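Local structure of CurM Sulfotransferase (Moorea producta, 4GBM) at residues I170-F173 and V174-R177; T277-E280 and S281-D284; K296-T299 and Q300-A303; G259-A262 and A263-I267; D135-P138 and T139-M142. The protein probably transfers a sulfonate group from the cofactor PAPS to an intermediate of curacin biosynthesis, and here holds the desulfonated cofactor adenosine-3'-5'-diphosphate. The protein carries 2 engineered substitutions. All blocks are in the same frame, centred on the assembly; numbering follows the deposited sequence. Where two conformers were deposited one is given.

Contact 1: residues I170-F173 and V174-R177; sequences IESF and VRMR. With A3P (adenosine-3'-5'-diphosphate), chain G.
I170-F173 and V174-R177 form the last turns of helix 166-175 and its exit. The backbone bonds run from V174 N to I170 O (3.0 Å), from R175 N to E171 O, and from M176 N to S172 O. R177 has a positive phi of 59°, and the chain closes in a Schellman motif, with R177 N bonded back to V174 O. E171 and R175 sit one turn apart and form a salt bridge. The arginine meets the carboxylate with its NE edge: R175 NE to E171 OE2 and R175 NH1 to E171 OE1, both 2.9 Å, on the syn side. The two planes are 34° apart. A bend in the arginine chain at chi3 (38°) brings its guanidinium back along the helix toward the ligand. This is part of the 3'-phosphate site of the sulfotransferase fold, on the helix that follows strand 158-163. R175 NH2 donates to O1P of adenosine-3'-5'-diphosphate (2.9 Å), and NH1 reaches both O1P and O3P. S172 OG lies 2.6 Å from the same O1P and also bonds to R42. O1P thus takes three donor atoms from two residues of this helix. E171 probably offsets part of the arginine charge and holds the guanidinium in place. On the other side of the helix, I170 and F173 pack on A193 of helix 189-208.

Contact 2: residues T277-E280 and S281-D284; sequences TIDE and SLAD. With ZN (zinc ion), chain D; A3P (adenosine-3'-5'-diphosphate), chain G.
S281 turns its backbone N back to D279 OD1 (3.0 Å), which closes an Asx turn. The bond comes to the anti side of the carboxylate, 29° out of its plane. S281 OG donates to E280 OE2 at 3.1 Å. L282 N makes a weak bond to D279 O. The leucine side chain lies across D279 at about a right angle, with CD1 3.7 Å from D279 OD2. Its other methyl, CD2, faces the ribose, 3.5 Å from O2' of the nucleotide. A283 N bonds to E280 O (3.1 Å) in the 3-10 turn. D284 N donates to a water that in turn donates to E280 O, and the D284 carboxylate forms a salt bridge with K226. D279 OD2 binds zinc at 2.0 Å, with H275 as a second ligand. In the same loop, T277 O accepts from adenine N6 and D279 N donates to adenine N1 (2.9 Å). Reading the N1 and N6 edge with backbone atoms is a common way to recognise adenine in nucleotide-binding sites.

Contact 3: residues K296-T299 and Q300-A303; sequences KSET and QRIA
K296 is the N-cap of helix 297-305, and its carbonyl O receives Q300 N at 2.9 Å. This is the first turn of a C-terminal helix that packs against helix 189-208. The backbone bonds continue in the alpha-helical pattern. R301 N donates to S297 O, I302 N to E298 O, and A303 N to T299 O (3.0 Å).

Van der Waals packing faces helix 189-208. I302 lies on A198 and Q202, and T299 touches W197. I302 CG1 also rests 3.5 Å from E298 O.

Two polar side chains have partners outside the turn. T299 OG1 bonds to E194 of helix 189-208, which also takes K296 N, so one carboxylate ties two points of the helix start. Q300 NE2 bonds to L295 O, just before the helix.

The charged pair is on the outer side. E298 OE1 and R301 NH2 are 4.5 Å apart, beyond salt-bridge range, and the carboxylate and guanidinium planes are 69° apart. R301 is extended from CG to NE and runs back over the first turn. S297 O lies over one face of its guanidinium, toward the rim. A water bridges the two charges, donating to E298 OE1 at 2.6 Å and accepting from R301 NH2 at 2.9 Å.

Contact 4: residues G259-A262 and A263-I267; sequences GVHA and ASLSI. Engineered in segment 259-262: A262 (natural residue Gln). Engineered in segment 263-267: A263 (natural residue Lys). With ZN (zinc ion), chain C.
H261 and L265 make the close part of this contact. The imidazole lies against the two leucine methyls. L265 CD1 makes an off-centre CH-pi contact, 4.1 Å from the centroid of the H261 ring and 29° off its normal. L265 CD2 is 3.5 Å from H261 CE1. The histidine CG is anti to the backbone N (chi1 169°), which swings the ring toward L265. L265 is buried and also packs on Y83 and P270.

The backbone from V260 to L265 makes a compact turn with three successive bonds. A263 N donates to V260 O at 3.1 Å. The bonds from S264 N to H261 O and from L265 N to A262 O are weak. A262 and A263 are engineered residues; A263 packs against E86 and K90.

The V260 end is looser and more exposed. The V260 side chain touches A263 loosely, CB to CB at 4.3 Å. A water there donates to S264 OG (2.8 Å) and lies close to V260 O. S264 OG also bonds to M256 O.

H261 NE2 binds zinc at 2.1 Å, with D269 as another ligand. The metal fixes the ring at one end, and L265 CD1 lies off-centre over it. Zinc would also be expected to polarise the imidazole.

Contact 5: residues D135-P138 and T139-M142; sequences DKSP and TYAM
D135 and K136 lie on strand 132-136, and the chain then turns through S137 and P138 into the 3-10 turn holding Y140, where Y140 N makes a weak bond to S137 O. The strand belongs to the five-stranded parallel sheet of the sulfotransferase fold, of the P-loop NTPase clan, beside strand 35-39.

The Y140 ring lies back over S137. Its hydroxyl donates to D135 OD2 in a very short bond of 2.5 Å. OD2 sits at the edge of the ring, in its plane, while the carboxylate is turned 72° from that plane. D135 OD1 takes a second tyrosine hydroxyl, from Y121, so two phenols hold this buried acid.

S137 CB packs over the centre of one Y140 ring face, 3.6 Å from the centroid and 13° off the normal, a CH-pi contact. With OG anti to the backbone N (chi1 177°), the serine meets T139 OG1 at 2.8 Å.

K136 NZ forms a salt bridge with E63 and bonds to S45 and T46, which also bind the nucleotide. A141 rests on S200 and I204 of helix 189-208. A water donates to S137 O at 2.7 Å and accepts from A141 N at 3.2 Å.

Overall arrangement
Along the chain the order is contact 5, contact 1, contact 4, contact 2 and contact 3. Contact 5 lies nearest the middle, about 5 Å from the chain centre, at the end of a strand of the parallel sheet. Contacts 1 and 2 both bind the nucleotide, one at its 3'-phosphate and one at its adenine, with centres about 17 Å apart. Contact 4 touches contact 5 through I267 CD1 and T139 CG2, 4.3 Å apart. Contact 3 is on the opposite side of the chain centre from contact 4, their centres about 34 Å apart. Helix 189-208 lies against contacts 1, 3 and 5. The nucleotide site is therefore built from widely separated parts of the chain.

Contact 1: residues I170-F173 and V174-R177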
loop_
_atom_site.group_PDB
_atom_site.type_symbol
_atom_site.label_atom_id
_atom_site.label_comp_id
_atom_site.label_asym_id
_atom_site.label_seq_id
_atom_site.Cartn_x
_atom_site.Cartn_y
_atom_site.Cartn_z
ATOM N N ILE A 170 14.439 -7.555 -0.601
ATOM C CA ILE A 170 15.608 -7.208 -1.416
ATOM C C ILE A 170 15.673 -8.051 -2.697
ATOM O O ILE A 170 15.851 -7.504 -3.792
ATOM C CB ILE A 170 16.917 -7.282 -0.606
ATOM C CG1 ILE A 170 16.947 -6.148 0.419
ATOM C CG2 ILE A 170 18.137 -7.166 -1.533
ATOM C CD1 ILE A 170 17.947 -6.367 1.550
ATOM N N GLU A 171 15.491 -9.365 -2.562
ATOM C CA GLU A 171 15.526 -10.257 -3.721
ATOM C C GLU A 171 14.463 -9.850 -4.737
ATOM O O GLU A 171 14.728 -9.811 -5.944
ATOM C CB GLU A 171 15.317 -11.710 -3.278
ATOM C CG GLU A 171 15.470 -12.756 -4.383
ATOM C CD GLU A 171 14.204 -12.973 -5.211
ATOM O OE1 GLU A 171 13.099 -12.686 -4.720
ATOM O OE2 GLU A 171 14.322 -13.439 -6.366
ATOM N N SER A 172 13.270 -9.521 -4.243
ATOM C CA SER A 172 12.166 -9.151 -5.117
ATOM C C SER A 172 12.433 -7.816 -5.820
ATOM O O SER A 172 12.276 -7.702 -7.033
ATOM C CB SER A 172 10.863 -9.079 -4.309
ATOM O OG SER A 172 9.798 -8.619 -5.119
ATOM N N PHE A 173 12.845 -6.810 -5.054
ATOM C CA PHE A 173 13.124 -5.479 -5.593
ATOM C C PHE A 173 14.164 -5.532 -6.729
ATOM O O PHE A 173 13.979 -4.921 -7.790
ATOM C CB PHE A 173 13.587 -4.578 -4.444
ATOM C CG PHE A 173 13.703 -3.119 -4.799
ATOM C CD1 PHE A 173 14.832 -2.639 -5.456
ATOM C CD2 PHE A 173 12.700 -2.223 -4.440
ATOM C CE1 PHE A 173 14.959 -1.291 -5.764
ATOM C CE2 PHE A 173 12.819 -0.854 -4.744
ATOM C CZ PHE A 173 13.958 -0.398 -5.408
ATOM N N VAL A 174 15.236 -6.283 -6.506
ATOM C CA VAL A 174 16.304 -6.451 -7.492
ATOM C C VAL A 174 15.808 -7.222 -8.721
ATOM O O VAL A 174 16.063 -6.813 -9.860
ATOM C CB VAL A 174 17.552 -7.114 -6.848
ATOM C CG1 VAL A 174 18.598 -7.493 -7.895
ATOM C CG2 VAL A 174 18.185 -6.160 -5.826
ATOM N N ARG A 175 15.082 -8.315 -8.485
ATOM C CA ARG A 175 14.513 -9.129 -9.570
ATOM C C ARG A 175 13.595 -8.304 -10.478
ATOM O O ARG A 175 13.595 -8.483 -11.711
ATOM C CB ARG A 175 13.759 -10.334 -8.988
ATOM C CG ARG A 175 12.969 -11.161 -10.021
ATOM C CD ARG A 175 12.557 -12.555 -9.510
ATOM N NE ARG A 175 12.159 -12.559 -8.100
ATOM C CZ ARG A 175 11.003 -12.084 -7.636
ATOM N NH1 ARG A 175 10.757 -12.115 -6.331
ATOM N NH2 ARG A 175 10.102 -11.564 -8.471
ATOM N N MET A 176 12.829 -7.401 -9.866
ATOM C CA MET A 176 11.866 -6.565 -10.586
ATOM C C MET A 176 12.504 -5.323 -11.206
ATOM O O MET A 176 11.830 -4.543 -11.885
ATOM C CB MET A 176 10.693 -6.186 -9.670
ATOM C CG MET A 176 9.860 -7.388 -9.207
ATOM S SD MET A 176 9.182 -8.352 -10.566
ATOM C CE MET A 176 8.017 -7.184 -11.266
ATOM N N ARG A 177 13.806 -5.155 -10.962
ATOM C CA ARG A 177 14.611 -4.072 -11.548
ATOM C C ARG A 177 14.087 -2.683 -11.190
ATOM O O ARG A 177 14.016 -1.788 -12.039
ATOM C CB ARG A 177 14.729 -4.245 -13.067
ATOM C CG ARG A 177 15.515 -5.484 -13.457
ATOM C CD ARG A 177 15.451 -5.781 -14.942
ATOM N NE ARG A 177 16.482 -6.745 -15.321
ATOM C CZ ARG A 177 16.450 -8.048 -15.044
ATOM N NH1 ARG A 177 15.432 -8.580 -14.371
ATOM N NH2 ARG A 177 17.449 -8.826 -15.438
HETATM P P1 A3P G . 7.262 -11.014 -5.978
HETATM O O1P A3P G . 8.320 -10.155 -6.622
HETATM O O2P A3P G . 6.164 -11.427 -6.925
HETATM O O3P A3P G . 7.833 -12.128 -5.147
HETATM P P2 A3P G . 3.664 -5.463 -3.102
HETATM O O4P A3P G . 3.820 -4.801 -1.771
HETATM O O5P A3P G . 4.517 -4.910 -4.208
HETATM O O6P A3P G . 2.223 -5.655 -3.496
HETATM O "O5'" A3P G . 4.263 -6.950 -2.886
HETATM C "C5'" A3P G . 4.479 -7.789 -4.026
HETATM C "C4'" A3P G . 4.792 -9.165 -3.491
HETATM O "O4'" A3P G . 3.597 -9.724 -2.933
HETATM C "C3'" A3P G . 5.180 -10.142 -4.583
HETATM O "O3'" A3P G . 6.569 -9.995 -4.916
HETATM C "C2'" A3P G . 4.830 -11.472 -3.927
HETATM O "O2'" A3P G . 5.932 -11.972 -3.164
HETATM C "C1'" A3P G . 3.688 -11.143 -2.972
HETATM N N9 A3P G . 2.409 -11.695 -3.488
HETATM C C8 A3P G . 1.683 -11.261 -4.539
HETATM N N7 A3P G . 0.583 -12.036 -4.734
HETATM C C5 A3P G . 0.612 -12.992 -3.782
HETATM C C6 A3P G . -0.237 -14.143 -3.390
HETATM N N6 A3P G . -1.372 -14.415 -4.080
HETATM N N1 A3P G . 0.165 -14.887 -2.326
HETATM C C2 A3P G . 1.288 -14.610 -1.624
HETATM N N3 A3P G . 2.099 -13.574 -1.925
HETATM C C4 A3P G . 1.804 -12.759 -2.963
#

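Contact 2: residues T277-E280 and S281-D284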
loop_
_atom_site.group_PDB
_atom_site.type_symbol
_atom_site.label_atom_id
_atom_site.label_comp_id
_atom_site.label_asym_id
_atom_site.label_seq_id
_atom_site.Cartn_x
_atom_site.Cartn_y
_atom_site.Cartn_z
ATOM N N THR A 277 -4.092 -18.202 -5.508
ATOM C CA THR A 277 -4.481 -18.398 -4.120
ATOM C C THR A 277 -3.556 -17.569 -3.238
ATOM O O THR A 277 -2.590 -16.988 -3.731
ATOM C CB THR A 277 -4.426 -19.901 -3.720
ATOM O OG1 THR A 277 -5.050 -20.083 -2.441
ATOM C CG2 THR A 277 -2.985 -20.418 -3.688
ATOM N N ILE A 278 -3.851 -17.521 -1.942
ATOM C CA ILE A 278 -2.906 -16.944 -0.974
ATOM C C ILE A 278 -1.758 -17.947 -0.877
ATOM O O ILE A 278 -1.926 -19.045 -0.334
ATOM C CB ILE A 278 -3.561 -16.728 0.396
ATOM C CG1 ILE A 278 -4.770 -15.795 0.264
ATOM C CG2 ILE A 278 -2.529 -16.170 1.390
ATOM C CD1 ILE A 278 -5.709 -15.792 1.480
ATOM N N ASP A 279 -0.607 -17.583 -1.434
ATOM C CA ASP A 279 0.459 -18.559 -1.660
ATOM C C ASP A 279 1.456 -18.545 -0.505
ATOM O O ASP A 279 2.321 -17.670 -0.418
ATOM C CB ASP A 279 1.152 -18.302 -3.006
ATOM C CG ASP A 279 2.145 -19.389 -3.371
ATOM O OD1 ASP A 279 2.548 -20.158 -2.471
ATOM O OD2 ASP A 279 2.512 -19.485 -4.563
ATOM N N GLU A 280 1.319 -19.533 0.379
ATOM C CA GLU A 280 2.128 -19.595 1.598
ATOM C C GLU A 280 3.614 -19.805 1.320
ATOM O O GLU A 280 4.448 -19.486 2.164
ATOM C CB GLU A 280 1.607 -20.693 2.541
ATOM C CG GLU A 280 1.860 -22.128 2.063
ATOM C CD GLU A 280 3.234 -22.665 2.480
ATOM O OE1 GLU A 280 3.646 -22.447 3.645
ATOM O OE2 GLU A 280 3.900 -23.313 1.639
ATOM N N SER A 281 3.940 -20.345 0.144
ATOM C CA SER A 281 5.318 -20.734 -0.164
ATOM C C SER A 281 6.257 -19.552 -0.260
ATOM O O SER A 281 7.477 -19.723 -0.184
ATOM C CB SER A 281 5.378 -21.541 -1.463
ATOM O OG SER A 281 4.524 -22.659 -1.370
ATOM N N LEU A 282 5.694 -18.357 -0.428
ATOM C CA LEU A 282 6.513 -17.157 -0.581
ATOM C C LEU A 282 7.007 -16.602 0.761
ATOM O O LEU A 282 7.902 -15.751 0.796
ATOM C CB LEU A 282 5.744 -16.092 -1.366
ATOM C CG LEU A 282 5.763 -16.209 -2.901
ATOM C CD1 LEU A 282 5.502 -17.616 -3.419
ATOM C CD2 LEU A 282 4.779 -15.220 -3.524
ATOM N N ALA A 283 6.440 -17.094 1.859
ATOM C CA ALA A 283 6.836 -16.620 3.196
ATOM C C ALA A 283 8.287 -16.951 3.542
ATOM O O ALA A 283 9.057 -16.058 3.897
ATOM C CB ALA A 283 5.905 -17.184 4.267
ATOM N N ASP A 284 8.645 -18.227 3.422
ATOM C CA ASP A 284 9.915 -18.749 3.947
ATOM C C ASP A 284 11.108 -18.563 3.017
ATOM O O ASP A 284 12.177 -19.126 3.272
ATOM C CB ASP A 284 9.788 -20.246 4.264
ATOM C CG ASP A 284 9.011 -20.532 5.541
ATOM O OD1 ASP A 284 8.698 -19.599 6.305
ATOM O OD2 ASP A 284 8.719 -21.721 5.784
HETATM ZN ZN ZN D . 1.622 -18.987 -6.291
HETATM P P1 A3P G . 7.262 -11.014 -5.978
HETATM O O1P A3P G . 8.320 -10.155 -6.622
HETATM O O2P A3P G . 6.164 -11.427 -6.925
HETATM O O3P A3P G . 7.833 -12.128 -5.147
HETATM P P2 A3P G . 3.664 -5.463 -3.102
HETATM O O4P A3P G . 3.820 -4.801 -1.771
HETATM O O5P A3P G . 4.517 -4.910 -4.208
HETATM O O6P A3P G . 2.223 -5.655 -3.496
HETATM O "O5'" A3P G . 4.263 -6.950 -2.886
HETATM C "C5'" A3P G . 4.479 -7.789 -4.026
HETATM C "C4'" A3P G . 4.792 -9.165 -3.491
HETATM O "O4'" A3P G . 3.597 -9.724 -2.933
HETATM C "C3'" A3P G . 5.180 -10.142 -4.583
HETATM O "O3'" A3P G . 6.569 -9.995 -4.916
HETATM C "C2'" A3P G . 4.830 -11.472 -3.927
HETATM O "O2'" A3P G . 5.932 -11.972 -3.164
HETATM C "C1'" A3P G . 3.688 -11.143 -2.972
HETATM N N9 A3P G . 2.409 -11.695 -3.488
HETATM C C8 A3P G . 1.683 -11.261 -4.539
HETATM N N7 A3P G . 0.583 -12.036 -4.734
HETATM C C5 A3P G . 0.612 -12.992 -3.782
HETATM C C6 A3P G . -0.237 -14.143 -3.390
HETATM N N6 A3P G . -1.372 -14.415 -4.080
HETATM N N1 A3P G . 0.165 -14.887 -2.326
HETATM C C2 A3P G . 1.288 -14.610 -1.624
HETATM N N3 A3P G . 2.099 -13.574 -1.925
HETATM C C4 A3P G . 1.804 -12.759 -2.963
HETATM O O HOH W 1 6.773 -20.528 3.057
#

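Contact 3: residues K296-T299 and Q300-A303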
loop_
_atom_site.group_PDB
_atom_site.type_symbol
_atom_site.label_atom_id
_atom_site.label_comp_id
_atom_site.label_asym_id
_atom_site.label_seq_id
_atom_site.Cartn_x
_atom_site.Cartn_y
_atom_site.Cartn_z
ATOM N N LYS A 296 23.900 -4.300 5.927
ATOM C CA LYS A 296 24.637 -3.309 6.708
ATOM C C LYS A 296 24.195 -3.351 8.166
ATOM O O LYS A 296 23.064 -3.741 8.479
ATOM C CB LYS A 296 24.417 -1.910 6.136
ATOM C CG LYS A 296 24.946 -1.744 4.713
ATOM C CD LYS A 296 24.409 -0.465 4.097
ATOM C CE LYS A 296 25.221 0.735 4.533
ATOM N NZ LYS A 296 24.524 2.024 4.227
ATOM N N SER A 297 25.095 -2.952 9.058
ATOM C CA SER A 297 24.808 -2.951 10.490
ATOM C C SER A 297 23.506 -2.233 10.848
ATOM O O SER A 297 22.742 -2.721 11.686
ATOM C CB SER A 297 25.973 -2.327 11.248
ATOM O OG SER A 297 27.164 -3.034 10.967
ATOM N N GLU A 298 23.252 -1.086 10.214
ATOM C CA GLU A 298 22.036 -0.312 10.500
ATOM C C GLU A 298 20.783 -1.090 10.118
ATOM O O GLU A 298 19.771 -1.056 10.828
ATOM C CB GLU A 298 22.039 1.037 9.771
ATOM C CG GLU A 298 23.239 1.926 10.080
ATOM C CD GLU A 298 24.512 1.491 9.360
ATOM O OE1 GLU A 298 25.602 1.771 9.876
ATOM O OE2 GLU A 298 24.426 0.889 8.272
ATOM N N THR A 299 20.857 -1.788 8.987
ATOM C CA THR A 299 19.750 -2.598 8.504
ATOM C C THR A 299 19.499 -3.772 9.448
ATOM O O THR A 299 18.343 -4.102 9.746
ATOM C CB THR A 299 20.040 -3.115 7.090
ATOM O OG1 THR A 299 20.435 -2.013 6.264
ATOM C CG2 THR A 299 18.800 -3.794 6.491
ATOM N N GLN A 300 20.579 -4.393 9.922
ATOM C CA GLN A 300 20.470 -5.500 10.875
ATOM C C GLN A 300 19.765 -5.062 12.161
ATOM O O GLN A 300 18.983 -5.826 12.733
ATOM C CB GLN A 300 21.833 -6.094 11.202
ATOM C CG GLN A 300 22.529 -6.715 10.012
ATOM C CD GLN A 300 23.698 -7.591 10.407
ATOM O OE1 GLN A 300 23.805 -8.030 11.554
ATOM N NE2 GLN A 300 24.573 -7.870 9.449
ATOM N N ARG A 301 20.017 -3.832 12.603
ATOM C CA ARG A 301 19.360 -3.333 13.818
ATOM C C ARG A 301 17.848 -3.164 13.629
ATOM O O ARG A 301 17.069 -3.480 14.533
ATOM C CB ARG A 301 20.020 -2.048 14.329
ATOM C CG ARG A 301 21.449 -2.280 14.782
ATOM C CD ARG A 301 22.071 -1.075 15.456
ATOM N NE ARG A 301 23.520 -1.258 15.531
ATOM C CZ ARG A 301 24.397 -0.678 14.714
ATOM N NH1 ARG A 301 25.693 -0.941 14.856
ATOM N NH2 ARG A 301 23.985 0.164 13.766
ATOM N N ILE A 302 17.445 -2.687 12.452
ATOM C CA ILE A 302 16.022 -2.586 12.105
ATOM C C ILE A 302 15.390 -3.975 12.078
ATOM O O ILE A 302 14.298 -4.182 12.628
ATOM C CB ILE A 302 15.801 -1.838 10.754
ATOM C CG1 ILE A 302 16.330 -0.404 10.844
ATOM C CG2 ILE A 302 14.313 -1.796 10.384
ATOM C CD1 ILE A 302 16.461 0.280 9.485
ATOM N N ALA A 303 16.088 -4.931 11.462
ATOM C CA ALA A 303 15.603 -6.315 11.401
ATOM C C ALA A 303 15.402 -6.884 12.803
ATOM O O ALA A 303 14.410 -7.571 13.060
ATOM C CB ALA A 303 16.557 -7.188 10.585
HETATM O O HOH W 2 26.081 1.697 12.455
#

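Contact 4: residues G259-A262 and A263-I267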
loop_
_atom_site.group_PDB
_atom_site.type_symbol
_atom_site.label_atom_id
_atom_site.label_comp_id
_atom_site.label_asym_id
_atom_site.label_seq_id
_atom_site.Cartn_x
_atom_site.Cartn_y
_atom_site.Cartn_z
ATOM N N GLY A 259 -9.700 -6.543 -16.040
ATOM C CA GLY A 259 -9.530 -5.726 -17.239
ATOM C C GLY A 259 -8.073 -5.591 -17.639
ATOM O O GLY A 259 -7.295 -6.537 -17.500
ATOM N N VAL A 260 -7.712 -4.415 -18.142
ATOM C CA VAL A 260 -6.333 -4.148 -18.555
ATOM C C VAL A 260 -5.430 -4.181 -17.324
ATOM O O VAL A 260 -5.600 -3.396 -16.389
ATOM C CB VAL A 260 -6.208 -2.805 -19.318
ATOM C CG1 VAL A 260 -4.746 -2.434 -19.558
ATOM C CG2 VAL A 260 -6.965 -2.873 -20.655
ATOM N N HIS A 261 -4.487 -5.119 -17.338
ATOM C CA HIS A 261 -3.579 -5.352 -16.225
ATOM C C HIS A 261 -2.774 -4.098 -15.853
ATOM O O HIS A 261 -2.662 -3.762 -14.668
ATOM C CB HIS A 261 -2.689 -6.549 -16.572
ATOM C CG HIS A 261 -1.530 -6.749 -15.651
ATOM N ND1 HIS A 261 -0.228 -6.554 -16.053
ATOM C CD2 HIS A 261 -1.470 -7.160 -14.362
ATOM C CE1 HIS A 261 0.588 -6.831 -15.052
ATOM N NE2 HIS A 261 -0.142 -7.194 -14.016
ATOM N N ALA A 262 -2.259 -3.389 -16.862
ATOM C CA ALA A 262 -1.445 -2.193 -16.634
ATOM C C ALA A 262 -2.206 -1.066 -15.924
ATOM O O ALA A 262 -1.593 -0.203 -15.306
ATOM C CB ALA A 262 -0.842 -1.691 -17.942
ATOM N N ALA A 263 -3.535 -1.104 -15.992
ATOM C CA ALA A 263 -4.371 -0.051 -15.406
ATOM C C ALA A 263 -4.369 -0.023 -13.872
ATOM O O ALA A 263 -4.531 1.045 -13.279
ATOM C CB ALA A 263 -5.800 -0.136 -15.944
ATOM N N SER A 264 -4.174 -1.173 -13.232
ATOM C CA SER A 264 -4.164 -1.224 -11.762
ATOM C C SER A 264 -2.754 -1.140 -11.184
ATOM O O SER A 264 -2.573 -1.187 -9.966
ATOM C CB SER A 264 -4.890 -2.471 -11.244
ATOM O OG SER A 264 -6.288 -2.342 -11.441
ATOM N N LEU A 265 -1.762 -1.019 -12.062
ATOM C CA LEU A 265 -0.362 -0.962 -11.649
ATOM C C LEU A 265 0.131 0.472 -11.670
ATOM O O LEU A 265 -0.377 1.298 -12.430
ATOM C CB LEU A 265 0.506 -1.825 -12.569
ATOM C CG LEU A 265 0.719 -3.303 -12.238
ATOM C CD1 LEU A 265 -0.591 -4.072 -12.011
ATOM C CD2 LEU A 265 1.535 -3.933 -13.363
ATOM N N SER A 266 1.121 0.768 -10.834
ATOM C CA SER A 266 1.661 2.114 -10.749
ATOM C C SER A 266 3.156 2.086 -10.955
ATOM O O SER A 266 3.638 2.479 -12.026
ATOM C CB SER A 266 1.308 2.760 -9.401
ATOM O OG SER A 266 -0.088 2.976 -9.324
ATOM N N ILE A 267 3.878 1.595 -9.947
ATOM C CA ILE A 267 5.343 1.655 -9.938
ATOM C C ILE A 267 6.045 0.383 -10.396
ATOM O O ILE A 267 7.109 0.456 -11.004
ATOM C CB ILE A 267 5.903 2.107 -8.572
ATOM C CG1 ILE A 267 5.511 1.128 -7.456
ATOM C CG2 ILE A 267 5.418 3.520 -8.249
ATOM C CD1 ILE A 267 6.414 1.191 -6.228
HETATM ZN ZN ZN C . 0.607 -8.191 -12.305
HETATM O O HOH W 3 -6.427 -3.811 -13.857
#

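Contact 5: residues D135-P138 and T139-M142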
loop_
_atom_site.group_PDB
_atom_site.type_symbol
_atom_site.label_atom_id
_atom_site.label_comp_id
_atom_site.label_asym_id
_atom_site.label_seq_id
_atom_site.Cartn_x
_atom_site.Cartn_y
_atom_site.Cartn_z
ATOM N N ASP A 135 -6.454 3.064 2.246
ATOM C CA ASP A 135 -5.517 3.777 1.389
ATOM C C ASP A 135 -4.127 3.143 1.530
ATOM O O ASP A 135 -3.456 3.308 2.548
ATOM C CB ASP A 135 -5.510 5.267 1.762
ATOM C CG ASP A 135 -4.726 6.114 0.783
ATOM O OD1 ASP A 135 -4.973 7.340 0.736
ATOM O OD2 ASP A 135 -3.868 5.565 0.062
ATOM N N LYS A 136 -3.710 2.415 0.490
ATOM C CA LYS A 136 -2.429 1.698 0.469
ATOM C C LYS A 136 -1.482 2.234 -0.603
ATOM O O LYS A 136 -1.867 2.361 -1.768
ATOM C CB LYS A 136 -2.669 0.200 0.199
ATOM C CG LYS A 136 -1.398 -0.692 0.267
ATOM C CD LYS A 136 -0.579 -0.744 -1.060
ATOM C CE LYS A 136 -1.199 -1.696 -2.084
ATOM N NZ LYS A 136 -0.227 -1.916 -3.205
ATOM N N SER A 137 -0.242 2.519 -0.206
ATOM C CA SER A 137 0.852 2.745 -1.160
ATOM C C SER A 137 2.196 2.566 -0.464
ATOM O O SER A 137 2.430 3.180 0.572
ATOM C CB SER A 137 0.804 4.145 -1.784
ATOM O OG SER A 137 1.926 4.340 -2.634
ATOM N N PRO A 138 3.097 1.751 -1.041
ATOM C CA PRO A 138 4.419 1.629 -0.422
ATOM C C PRO A 138 5.233 2.922 -0.492
ATOM O O PRO A 138 6.178 3.106 0.288
ATOM C CB PRO A 138 5.095 0.524 -1.244
ATOM C CG PRO A 138 3.994 -0.257 -1.809
ATOM C CD PRO A 138 2.894 0.749 -2.100
ATOM N N THR A 139 4.859 3.828 -1.389
ATOM C CA THR A 139 5.629 5.056 -1.562
ATOM C C THR A 139 5.470 6.043 -0.394
ATOM O O THR A 139 6.341 6.904 -0.194
ATOM C CB THR A 139 5.321 5.752 -2.904
ATOM O OG1 THR A 139 3.973 6.211 -2.905
ATOM C CG2 THR A 139 5.534 4.798 -4.063
ATOM N N TYR A 140 4.383 5.919 0.380
ATOM C CA TYR A 140 4.147 6.839 1.513
ATOM C C TYR A 140 5.300 6.797 2.513
ATOM O O TYR A 140 5.716 7.830 3.034
ATOM C CB TYR A 140 2.844 6.525 2.256
ATOM C CG TYR A 140 1.579 6.627 1.435
ATOM C CD1 TYR A 140 1.514 7.430 0.289
ATOM C CD2 TYR A 140 0.429 5.935 1.824
ATOM C CE1 TYR A 140 0.327 7.518 -0.455
ATOM C CE2 TYR A 140 -0.748 6.010 1.084
ATOM C CZ TYR A 140 -0.788 6.810 -0.051
ATOM O OH TYR A 140 -1.951 6.881 -0.783
ATOM N N ALA A 141 5.819 5.591 2.751
ATOM C CA ALA A 141 6.864 5.376 3.752
ATOM C C ALA A 141 8.224 5.921 3.336
ATOM O O ALA A 141 9.128 6.015 4.158
ATOM C CB ALA A 141 6.969 3.904 4.088
ATOM N N MET A 142 8.364 6.296 2.067
ATOM C CA MET A 142 9.627 6.829 1.561
ATOM C C MET A 142 9.866 8.282 1.957
ATOM O O MET A 142 10.994 8.769 1.889
ATOM C CB MET A 142 9.701 6.674 0.040
ATOM C CG MET A 142 9.673 5.230 -0.423
ATOM S SD MET A 142 11.086 4.295 0.190
ATOM C CE MET A 142 12.396 4.864 -0.895
HETATM O O HOH W 4 4.139 2.911 2.683
#